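Local coordinates for protein TRAP-type transporter, periplasmic component (PDB 4P8B) that probably serves as the periplasmic solute-binding component of a TRAP transporter, holding (S)-2-acetolactate in its pocket for uptake, at residues Phe246-Lys250 with Gln251-Ser255; Thr80-Phe83 with Ser84-Gln88; Val264-Ala267 with Ala268-Ala271. All coordinates share one frame; numbering follows the deposited sequence.

Overall arrangement
The three contacts are local ones in a family 7 solute-binding protein, met in series along the chain. Interaction 2, spanning helix 82-88 and the turn before it, lies nearest the pocket: the E82 side chain is about 8 Å from bound acetolactate and about 5 Å from the side chains of the ligand-binding residues Q79 and N100. Interaction 1, where strand 241-249 turns into helix 250-255, touches it through N249 ND2, 2.8 Å from I86 O. Interaction 3, in helix 258-279, packs on interaction 1, with F246 CE2 3.8 Å from A271 CB. Interactions 2 and 3 do not touch, their nearest atoms about 12 Å apart. Interactions 1 and 3 lie away from the ligand site.

Interaction 1: Phe246-Lys250 with Gln251-Ser255; sequences FVVNK and QIWES
An asparagine N-cap opens helix 250-255 directly after strand 241-249, and the short strand and helix segments run at 80° to each other. N249 OD1 accepts from I252 N at 2.9 Å, the donor lying in the carbonyl plane, and weakly from Q251 N at 2.8 Å. With its CG anti to the backbone N (chi1 165°), the N249 amide is carried over the first turn of the helix. The other end of that amide is held mainly by I86 O of helix 82-88, while Q251 OE1 is a weak second acceptor for ND2, the two amide planes being 58° apart. N249 O takes the W253 N-H at 2.8 Å, and K250 O that of E254 at 2.9 Å. One turn along, the extended K250 chain bends only at its last torsion, bringing NZ to a weak salt bridge with E254 OE2 at 3.2 Å. On the strand, V248 CG1 lies 3.8 Å from I252 CG2, the side chains crossing at about a right angle, and 4.1 Å from W253 CB. OD1 thus satisfies N-H groups of the first turn while ND2 ties the cap to a second helix, which should fix the flip of the amide.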
ATOM      1  N   PHE A 246       7.460   4.158  -6.934  1.00 11.54           N
ATOM      2  CA  PHE A 246       8.598   5.068  -6.841  1.00 12.46           C
ATOM      3  C   PHE A 246       8.376   6.159  -7.893  1.00 13.48           C
ATOM      4  O   PHE A 246       8.260   5.837  -9.089  1.00 13.91           O
ATOM      5  CB  PHE A 246       9.907   4.307  -7.147  1.00 12.88           C
ATOM      6  CG  PHE A 246      10.313   3.287  -6.114  1.00 12.19           C
ATOM      7  CD1 PHE A 246       9.591   2.132  -5.933  1.00 11.94           C
ATOM      8  CD2 PHE A 246      11.459   3.482  -5.343  1.00 12.75           C
ATOM      9  CE1 PHE A 246       9.974   1.214  -5.003  1.00 12.45           C
ATOM     10  CE2 PHE A 246      11.840   2.559  -4.408  1.00 13.18           C
ATOM     11  CZ  PHE A 246      11.112   1.437  -4.233  1.00 12.92           C
ATOM     12  N   VAL A 247       8.335   7.430  -7.494  1.00 14.03           N
ATOM     13  CA  VAL A 247       8.010   8.512  -8.424  1.00 15.10           C
ATOM     14  C   VAL A 247       8.856   9.743  -8.185  1.00 16.20           C
ATOM     15  O   VAL A 247       9.395   9.952  -7.106  1.00 16.03           O
ATOM     16  CB  VAL A 247       6.531   8.962  -8.304  1.00 14.81           C
ATOM     17  CG1 VAL A 247       5.581   7.816  -8.558  1.00 18.59           C
ATOM     18  CG2 VAL A 247       6.264   9.591  -6.937  1.00 15.92           C
ATOM     19  N   VAL A 248       8.966  10.561  -9.225  1.00 17.47           N
ATOM     20  CA  VAL A 248       9.681  11.833  -9.160  1.00 18.76           C
ATOM     21  C   VAL A 248       8.766  12.892  -9.747  1.00 19.63           C
ATOM     22  O   VAL A 248       8.100  12.663 -10.753  1.00 19.86           O
ATOM     23  CB  VAL A 248      10.994  11.770  -9.967  1.00 19.87           C
ATOM     24  CG1 VAL A 248      11.742  13.113  -9.900  1.00 21.37           C
ATOM     25  CG2 VAL A 248      11.876  10.677  -9.465  1.00 19.20           C
ATOM     26  N   ASN A 249       8.738  14.067  -9.132  1.00 20.28           N
ATOM     27  CA  ASN A 249       8.053  15.214  -9.723  1.00 21.50           C
ATOM     28  C   ASN A 249       8.578  15.512 -11.148  1.00 22.98           C
ATOM     29  O   ASN A 249       9.757  15.378 -11.386  1.00 23.50           O
ATOM     30  CB  ASN A 249       8.225  16.432  -8.804  1.00 22.18           C
ATOM     31  CG  ASN A 249       7.872  17.750  -9.493  1.00 23.90           C
ATOM     32  OD1 ASN A 249       8.687  18.334 -10.222  1.00 25.32           O
ATOM     33  ND2 ASN A 249       6.648  18.210  -9.294  1.00 23.91           N
ATOM     34  N   LYS A 250       7.665  15.828 -12.064  1.00 23.69           N
ATOM     35  CA  LYS A 250       7.974  15.998 -13.496  1.00 25.14           C
ATOM     36  C   LYS A 250       9.035  17.061 -13.737  1.00 26.83           C
ATOM     37  O   LYS A 250       9.967  16.845 -14.516  1.00 27.65           O
ATOM     38  CB  LYS A 250       6.683  16.329 -14.252  1.00 25.80           C
ATOM     39  CG  LYS A 250       6.831  16.565 -15.771  1.00 31.77           C
ATOM     40  CD  LYS A 250       5.453  16.835 -16.368  1.00 38.36           C
ATOM     41  CE  LYS A 250       5.511  17.167 -17.850  1.00 43.79           C
ATOM     42  NZ  LYS A 250       5.880  15.983 -18.671  1.00 46.82           N
ATOM     43  N   GLN A 251       8.927  18.193 -13.053  1.00 27.45           N
ATOM     44  CA  GLN A 251       9.885  19.273 -13.295  1.00 29.24           C
ATOM     45  C   GLN A 251      11.261  18.953 -12.696  1.00 28.98           C
ATOM     46  O   GLN A 251      12.289  19.325 -13.246  1.00 33.38           O
ATOM     47  CB  GLN A 251       9.336  20.607 -12.802  1.00 30.20           C
ATOM     48  CG  GLN A 251       8.192  21.149 -13.663  1.00 37.15           C
ATOM     49  CD  GLN A 251       6.841  20.562 -13.305  1.00 42.18           C
ATOM     50  OE1 GLN A 251       6.596  20.200 -12.157  1.00 34.95           O
ATOM     51  NE2 GLN A 251       5.950  20.471 -14.293  1.00 44.23           N
ATOM     52  N   ILE A 252      11.278  18.225 -11.578  1.00 27.30           N
ATOM     53  CA  ILE A 252      12.531  17.764 -11.003  1.00 27.05           C
ATOM     54  C   ILE A 252      13.156  16.787 -11.981  1.00 27.11           C
ATOM     55  O   ILE A 252      14.347  16.866 -12.298  1.00 28.18           O
ATOM     56  CB  ILE A 252      12.290  17.055  -9.641  1.00 25.36           C
ATOM     57  CG1 ILE A 252      11.795  18.066  -8.607  1.00 25.38           C
ATOM     58  CG2 ILE A 252      13.547  16.365  -9.163  1.00 25.01           C
ATOM     59  CD1 ILE A 252      12.824  19.094  -8.193  1.00 31.70           C
ATOM     60  N   TRP A 253      12.335  15.863 -12.472  1.00 26.07           N
ATOM     61  CA  TRP A 253      12.778  14.876 -13.454  1.00 26.15           C
ATOM     62  C   TRP A 253      13.447  15.572 -14.655  1.00 28.33           C
ATOM     63  O   TRP A 253      14.584  15.254 -14.978  1.00 29.69           O
ATOM     64  CB  TRP A 253      11.583  14.024 -13.886  1.00 25.11           C
ATOM     65  CG  TRP A 253      11.879  12.903 -14.836  1.00 25.01           C
ATOM     66  CD1 TRP A 253      11.499  12.836 -16.149  1.00 30.05           C
ATOM     67  CD2 TRP A 253      12.625  11.700 -14.574  1.00 25.90           C
ATOM     68  NE1 TRP A 253      11.938  11.662 -16.710  1.00 32.13           N
ATOM     69  CE2 TRP A 253      12.645  10.954 -15.775  1.00 32.96           C
ATOM     70  CE3 TRP A 253      13.278  11.184 -13.450  1.00 25.58           C
ATOM     71  CZ2 TRP A 253      13.278   9.716 -15.877  1.00 31.94           C
ATOM     72  CZ3 TRP A 253      13.917   9.954 -13.562  1.00 25.76           C
ATOM     73  CH2 TRP A 253      13.903   9.234 -14.759  1.00 24.41           C
ATOM     74  N   GLU A 254      12.738  16.528 -15.264  1.00 29.33           N
ATOM     75  CA  GLU A 254      13.204  17.238 -16.466  1.00 31.48           C
ATOM     76  C   GLU A 254      14.386  18.125 -16.162  1.00 32.85           C
ATOM     77  O   GLU A 254      15.152  18.468 -17.080  1.00 34.62           O
ATOM     78  CB  GLU A 254      12.059  18.069 -17.059  1.00 32.37           C
ATOM     79  CG  GLU A 254      11.001  17.227 -17.739  1.00 31.65           C
ATOM     80  CD  GLU A 254       9.783  18.015 -18.167  1.00 40.51           C
ATOM     81  OE1 GLU A 254       9.867  19.260 -18.238  1.00 48.40           O
ATOM     82  OE2 GLU A 254       8.737  17.379 -18.438  1.00 44.46           O
ATOM     83  N   SER A 255      14.552  18.532 -14.909  1.00 32.24           N
ATOM     84  CA  SER A 255      15.690  19.371 -14.545  1.00 33.63           C
ATOM     85  C   SER A 255      16.990  18.573 -14.588  1.00 39.21           C
ATOM     86  O   SER A 255      18.076  19.141 -14.714  1.00 38.50           O
ATOM     87  CB  SER A 255      15.514  20.004 -13.168  1.00 33.07           C
ATOM     88  OG  SER A 255      15.795  19.071 -12.128  1.00 32.01           O
TER

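Interaction 2: Thr80-Phe83 with Ser84-Gln88; sequences TREF and SAIRQ
E82 O accepts the I86 N-H at 2.9 Å, the donor lying nearly along the C=O axis, and the flank of the I86 side chain closes over the same oxygen. I86 CG1 is 3.4 Å from E82 O and CD1 is 3.7 Å away. The ethyl branch gets there because CG1 sits beside the backbone N, anti to the carbonyl carbon (chi1 -60°). Beyond it, CD1 reaches E82 CG at 4.2 Å, the two side chains meeting at a slant. The next bond of helix 82-88 runs from R87 N to F83 O, also 2.9 Å, with R87 CB 3.5 Å from that oxygen. The ladder starts less firmly: R81, at the N-cap position, takes the A85 N-H on its carbonyl O in a weak bond of 3.4 Å. A85 CB leans on the turn 3.5 Å from E82 O. E82 CG, anti to the backbone nitrogen, starts an extended chain whose OE2 is hydrogen-bonded to S36 OG and OE1 to W101 NE1. The buried F83 ring meets the W101 ring, the planes at about 55°, and R81 NE forms a salt bridge to D78. E82 therefore works at both ends: its backbone holds the first turn, while its buried carboxylate has a hydrogen-bonding partner on each oxygen, close to the acetolactate-binding residues Q79 and N100. Those two bonds, together with the helix N-terminus nearby, would probably favour the ionised form of the carboxylate.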
ATOM      1  N   THR A  80      -3.136  11.493   2.412  1.00 10.64           N
ATOM      2  CA  THR A  80      -4.087  11.440   1.314  1.00 12.19           C
ATOM      3  C   THR A  80      -4.079  12.712   0.488  1.00 13.32           C
ATOM      4  O   THR A  80      -4.894  12.845  -0.423  1.00 13.94           O
ATOM      5  CB  THR A  80      -5.526  11.081   1.760  1.00 13.81           C
ATOM      6  OG1 THR A  80      -5.975  11.973   2.784  1.00 15.86           O
ATOM      7  CG2 THR A  80      -5.600   9.644   2.282  1.00 16.44           C
ATOM      8  N   ARG A  81      -3.136  13.619   0.740  1.00 13.14           N
ATOM      9  CA  ARG A  81      -2.861  14.671  -0.224  1.00 13.69           C
ATOM     10  C   ARG A  81      -1.380  14.744  -0.583  1.00 13.52           C
ATOM     11  O   ARG A  81      -0.907  15.750  -1.110  1.00 14.24           O
ATOM     12  CB  ARG A  81      -3.367  16.026   0.261  1.00 16.60           C
ATOM     13  CG  ARG A  81      -2.711  16.513   1.539  1.00 14.92           C
ATOM     14  CD  ARG A  81      -3.318  17.849   1.951  1.00 17.83           C
ATOM     15  NE  ARG A  81      -2.813  18.309   3.239  1.00 19.49           N
ATOM     16  CZ  ARG A  81      -1.700  19.008   3.409  1.00 18.48           C
ATOM     17  NH1 ARG A  81      -0.964  19.380   2.372  1.00 19.48           N
ATOM     18  NH2 ARG A  81      -1.336  19.384   4.638  1.00 22.95           N
ATOM     19  N   GLU A  82      -0.650  13.671  -0.321  1.00 13.08           N
ATOM     20  CA  GLU A  82       0.731  13.557  -0.749  1.00 11.97           C
ATOM     21  C   GLU A  82       0.876  13.679  -2.277  1.00 12.54           C
ATOM     22  O   GLU A  82       1.806  14.328  -2.759  1.00 13.22           O
ATOM     23  CB  GLU A  82       1.309  12.220  -0.289  1.00 11.63           C
ATOM     24  CG  GLU A  82       2.809  12.093  -0.481  1.00 11.63           C
ATOM     25  CD  GLU A  82       3.338  10.673  -0.258  1.00 11.38           C
ATOM     26  OE1 GLU A  82       2.730   9.717  -0.798  1.00 11.89           O
ATOM     27  OE2 GLU A  82       4.335  10.479   0.453  1.00 10.94           O
ATOM     28  N   PHE A  83      -0.035  13.077  -3.049  1.00 12.40           N
ATOM     29  CA  PHE A  83       0.104  13.109  -4.499  1.00 12.98           C
ATOM     30  C   PHE A  83       0.100  14.547  -4.999  1.00 15.43           C
ATOM     31  O   PHE A  83       0.897  14.918  -5.869  1.00 15.43           O
ATOM     32  CB  PHE A  83      -1.006  12.319  -5.193  1.00 14.55           C
ATOM     33  CG  PHE A  83      -0.803  12.182  -6.669  1.00 14.59           C
ATOM     34  CD1 PHE A  83       0.072  11.230  -7.151  1.00 14.89           C
ATOM     35  CD2 PHE A  83      -1.452  13.014  -7.570  1.00 16.19           C
ATOM     36  CE1 PHE A  83       0.284  11.070  -8.481  1.00 16.72           C
ATOM     37  CE2 PHE A  83      -1.241  12.864  -8.933  1.00 17.25           C
ATOM     38  CZ  PHE A  83      -0.357  11.897  -9.387  1.00 19.43           C
ATOM     39  N   SER A  84      -0.822  15.358  -4.490  1.00 15.39           N
ATOM     40  CA  SER A  84      -0.892  16.747  -4.938  1.00 16.71           C
ATOM     41  C   SER A  84       0.401  17.499  -4.615  1.00 17.82           C
ATOM     42  O   SER A  84       0.878  18.312  -5.403  1.00 17.94           O
ATOM     43  CB  SER A  84      -2.089  17.450  -4.306  1.00 20.34           C
ATOM     44  OG  SER A  84      -3.271  16.699  -4.508  1.00 24.15           O
ATOM     45  N   ALA A  85       0.983  17.218  -3.456  1.00 15.85           N
ATOM     46  CA  ALA A  85       2.233  17.868  -3.069  1.00 15.98           C
ATOM     47  C   ALA A  85       3.386  17.448  -3.987  1.00 16.11           C
ATOM     48  O   ALA A  85       4.265  18.258  -4.303  1.00 17.50           O
ATOM     49  CB  ALA A  85       2.557  17.554  -1.601  1.00 15.26           C
ATOM     50  N   ILE A  86       3.383  16.184  -4.420  1.00 15.94           N
ATOM     51  CA  ILE A  86       4.360  15.739  -5.417  1.00 17.43           C
ATOM     52  C   ILE A  86       4.136  16.449  -6.763  1.00 20.26           C
ATOM     53  O   ILE A  86       5.079  16.968  -7.341  1.00 20.87           O
ATOM     54  CB  ILE A  86       4.326  14.208  -5.660  1.00 15.72           C
ATOM     55  CG1 ILE A  86       4.622  13.434  -4.388  1.00 14.89           C
ATOM     56  CG2 ILE A  86       5.361  13.834  -6.720  1.00 18.27           C
ATOM     57  CD1 ILE A  86       4.181  11.985  -4.444  1.00 15.77           C
ATOM     58  N   ARG A  87       2.890  16.463  -7.238  1.00 18.25           N
ATOM     59  CA  ARG A  87       2.545  17.092  -8.520  1.00 22.01           C
ATOM     60  C   ARG A  87       2.910  18.577  -8.511  1.00 23.57           C
ATOM     61  O   ARG A  87       3.390  19.109  -9.521  1.00 24.41           O
ATOM     62  CB  ARG A  87       1.048  16.896  -8.791  1.00 23.19           C
ATOM     63  CG  ARG A  87       0.571  17.325 -10.165  1.00 26.75           C
ATOM     64  CD  ARG A  87      -0.939  17.190 -10.278  1.00 31.75           C
ATOM     65  NE  ARG A  87      -1.386  17.188 -11.666  1.00 37.31           N
ATOM     66  CZ  ARG A  87      -1.554  18.274 -12.410  1.00 39.39           C
ATOM     67  NH1 ARG A  87      -1.963  18.150 -13.663  1.00 43.00           N
ATOM     68  NH2 ARG A  87      -1.311  19.482 -11.911  1.00 47.00           N
ATOM     69  N   GLN A  88       2.694  19.243  -7.376  1.00 20.28           N
ATOM     70  CA  GLN A  88       2.986  20.665  -7.219  1.00 26.53           C
ATOM     71  C   GLN A  88       4.477  20.930  -7.056  1.00 28.90           C
ATOM     72  O   GLN A  88       4.948  22.024  -7.395  1.00 32.33           O
ATOM     73  CB  GLN A  88       2.265  21.241  -5.995  1.00 29.32           C
ATOM     74  CG  GLN A  88       0.760  21.330  -6.124  1.00 30.69           C
ATOM     75  CD  GLN A  88       0.081  21.526  -4.784  1.00 38.43           C
ATOM     76  OE1 GLN A  88       0.719  21.898  -3.798  1.00 44.33           O
ATOM     77  NE2 GLN A  88      -1.216  21.261  -4.735  1.00 38.48           N
TER

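Interaction 3: Val264-Ala267 with Ala268-Ala271; sequences VKQA and AVDA
Four consecutive i to i+4 bonds of the alpha-helix 258-279 join V264-A267 to A268-A271, from A268 N to V264 O at 3.0 Å through A271 N to A267 O at 2.9 Å. On one side of the helix Q266 and D270, one turn apart, are linked through their side chains. Q266 CG leaves anti to the backbone N (chi1 -176°), then the chain bends at chi2 and turns NE2 forward along the helix. V269 CG1 packs 3.8 Å from the same NE2, and V269 CG2 lies 3.4 Å from K265 O. The acid is shared, for D270 OD2 pairs in a salt bridge with R59 NH1 of helix 44-59, so each carboxylate oxygen has a partner of its own. Another side is made of small residues: A267 rests on W52, L55 and V56 of helix 44-59, while A268 and A271 pack on F246 of strand 241-249. W52 NE1 also donates to V264 O, a carbonyl already engaged by A268 N. In the Q266-D270 link, NE2 meets OD1 at 2.9 Å from above the carboxylate plane, 44° out of it, whereas OD1 lies almost within the plane of the amide.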
ATOM      1  N   VAL A 264      18.755   7.348 -11.882  1.00 23.83           N
ATOM      2  CA  VAL A 264      17.724   7.409 -10.855  1.00 22.25           C
ATOM      3  C   VAL A 264      16.639   6.351 -11.091  1.00 20.83           C
ATOM      4  O   VAL A 264      16.173   5.712 -10.134  1.00 19.51           O
ATOM      5  CB  VAL A 264      17.120   8.825 -10.756  1.00 22.53           C
ATOM      6  CG1 VAL A 264      15.944   8.835  -9.770  1.00 20.95           C
ATOM      7  CG2 VAL A 264      18.184   9.811 -10.286  1.00 23.86           C
ATOM      8  N   LYS A 265      16.256   6.160 -12.349  1.00 21.22           N
ATOM      9  CA  LYS A 265      15.288   5.144 -12.728  1.00 20.16           C
ATOM     10  C   LYS A 265      15.819   3.760 -12.417  1.00 19.70           C
ATOM     11  O   LYS A 265      15.130   2.973 -11.784  1.00 18.37           O
ATOM     12  CB  LYS A 265      14.933   5.256 -14.210  1.00 21.04           C
ATOM     13  CG  LYS A 265      13.946   4.195 -14.679  1.00 22.27           C
ATOM     14  CD  LYS A 265      13.378   4.554 -16.042  1.00 33.26           C
ATOM     15  CE  LYS A 265      12.263   3.600 -16.446  1.00 34.83           C
ATOM     16  NZ  LYS A 265      11.496   4.096 -17.627  1.00 40.31           N
ATOM     17  N   GLN A 266      17.039   3.434 -12.831  1.00 20.88           N
ATOM     18  CA  GLN A 266      17.553   2.093 -12.547  1.00 20.62           C
ATOM     19  C   GLN A 266      17.711   1.869 -11.036  1.00 19.74           C
ATOM     20  O   GLN A 266      17.520   0.758 -10.529  1.00 18.91           O
ATOM     21  CB  GLN A 266      18.880   1.839 -13.270  1.00 22.30           C
ATOM     22  CG  GLN A 266      19.398   0.425 -13.092  1.00 23.86           C
ATOM     23  CD  GLN A 266      18.453  -0.616 -13.678  1.00 23.10           C
ATOM     24  OE1 GLN A 266      18.026  -0.499 -14.822  1.00 33.86           O
ATOM     25  NE2 GLN A 266      18.123  -1.637 -12.890  1.00 23.22           N
ATOM     26  N   ALA A 267      18.060   2.920 -10.312  1.00 20.06           N
ATOM     27  CA  ALA A 267      18.180   2.818  -8.868  1.00 19.39           C
ATOM     28  C   ALA A 267      16.816   2.513  -8.235  1.00 17.68           C
ATOM     29  O   ALA A 267      16.732   1.709  -7.301  1.00 16.91           O
ATOM     30  CB  ALA A 267      18.772   4.087  -8.287  1.00 20.22           C
ATOM     31  N   ALA A 268      15.757   3.130  -8.760  1.00 17.23           N
ATOM     32  CA  ALA A 268      14.398   2.830  -8.302  1.00 15.77           C
ATOM     33  C   ALA A 268      14.014   1.372  -8.609  1.00 15.07           C
ATOM     34  O   ALA A 268      13.415   0.693  -7.784  1.00 14.01           O
ATOM     35  CB  ALA A 268      13.408   3.775  -8.938  1.00 15.74           C
ATOM     36  N   VAL A 269      14.365   0.896  -9.803  1.00 15.81           N
ATOM     37  CA  VAL A 269      14.084  -0.490 -10.173  1.00 15.38           C
ATOM     38  C   VAL A 269      14.792  -1.472  -9.236  1.00 15.21           C
ATOM     39  O   VAL A 269      14.181  -2.425  -8.747  1.00 14.33           O
ATOM     40  CB  VAL A 269      14.491  -0.727 -11.641  1.00 19.42           C
ATOM     41  CG1 VAL A 269      14.508  -2.230 -11.990  1.00 18.63           C
ATOM     42  CG2 VAL A 269      13.543   0.046 -12.548  1.00 19.77           C
ATOM     43  N   ASP A 270      16.071  -1.213  -8.960  1.00 16.24           N
ATOM     44  CA  ASP A 270      16.857  -2.045  -8.044  1.00 16.80           C
ATOM     45  C   ASP A 270      16.302  -1.998  -6.622  1.00 15.32           C
ATOM     46  O   ASP A 270      16.149  -3.032  -5.956  1.00 15.39           O
ATOM     47  CB  ASP A 270      18.325  -1.603  -8.026  1.00 17.92           C
ATOM     48  CG  ASP A 270      19.032  -1.861  -9.336  1.00 22.32           C
ATOM     49  OD1 ASP A 270      18.474  -2.598 -10.175  1.00 21.03           O
ATOM     50  OD2 ASP A 270      20.150  -1.318  -9.528  1.00 20.60           O
ATOM     51  N   ALA A 271      15.977  -0.796  -6.166  1.00 15.18           N
ATOM     52  CA  ALA A 271      15.397  -0.641  -4.829  1.00 14.19           C
ATOM     53  C   ALA A 271      14.047  -1.340  -4.711  1.00 12.85           C
ATOM     54  O   ALA A 271      13.744  -1.951  -3.684  1.00 12.23           O
ATOM     55  CB  ALA A 271      15.252   0.809  -4.500  1.00 14.35           C
TER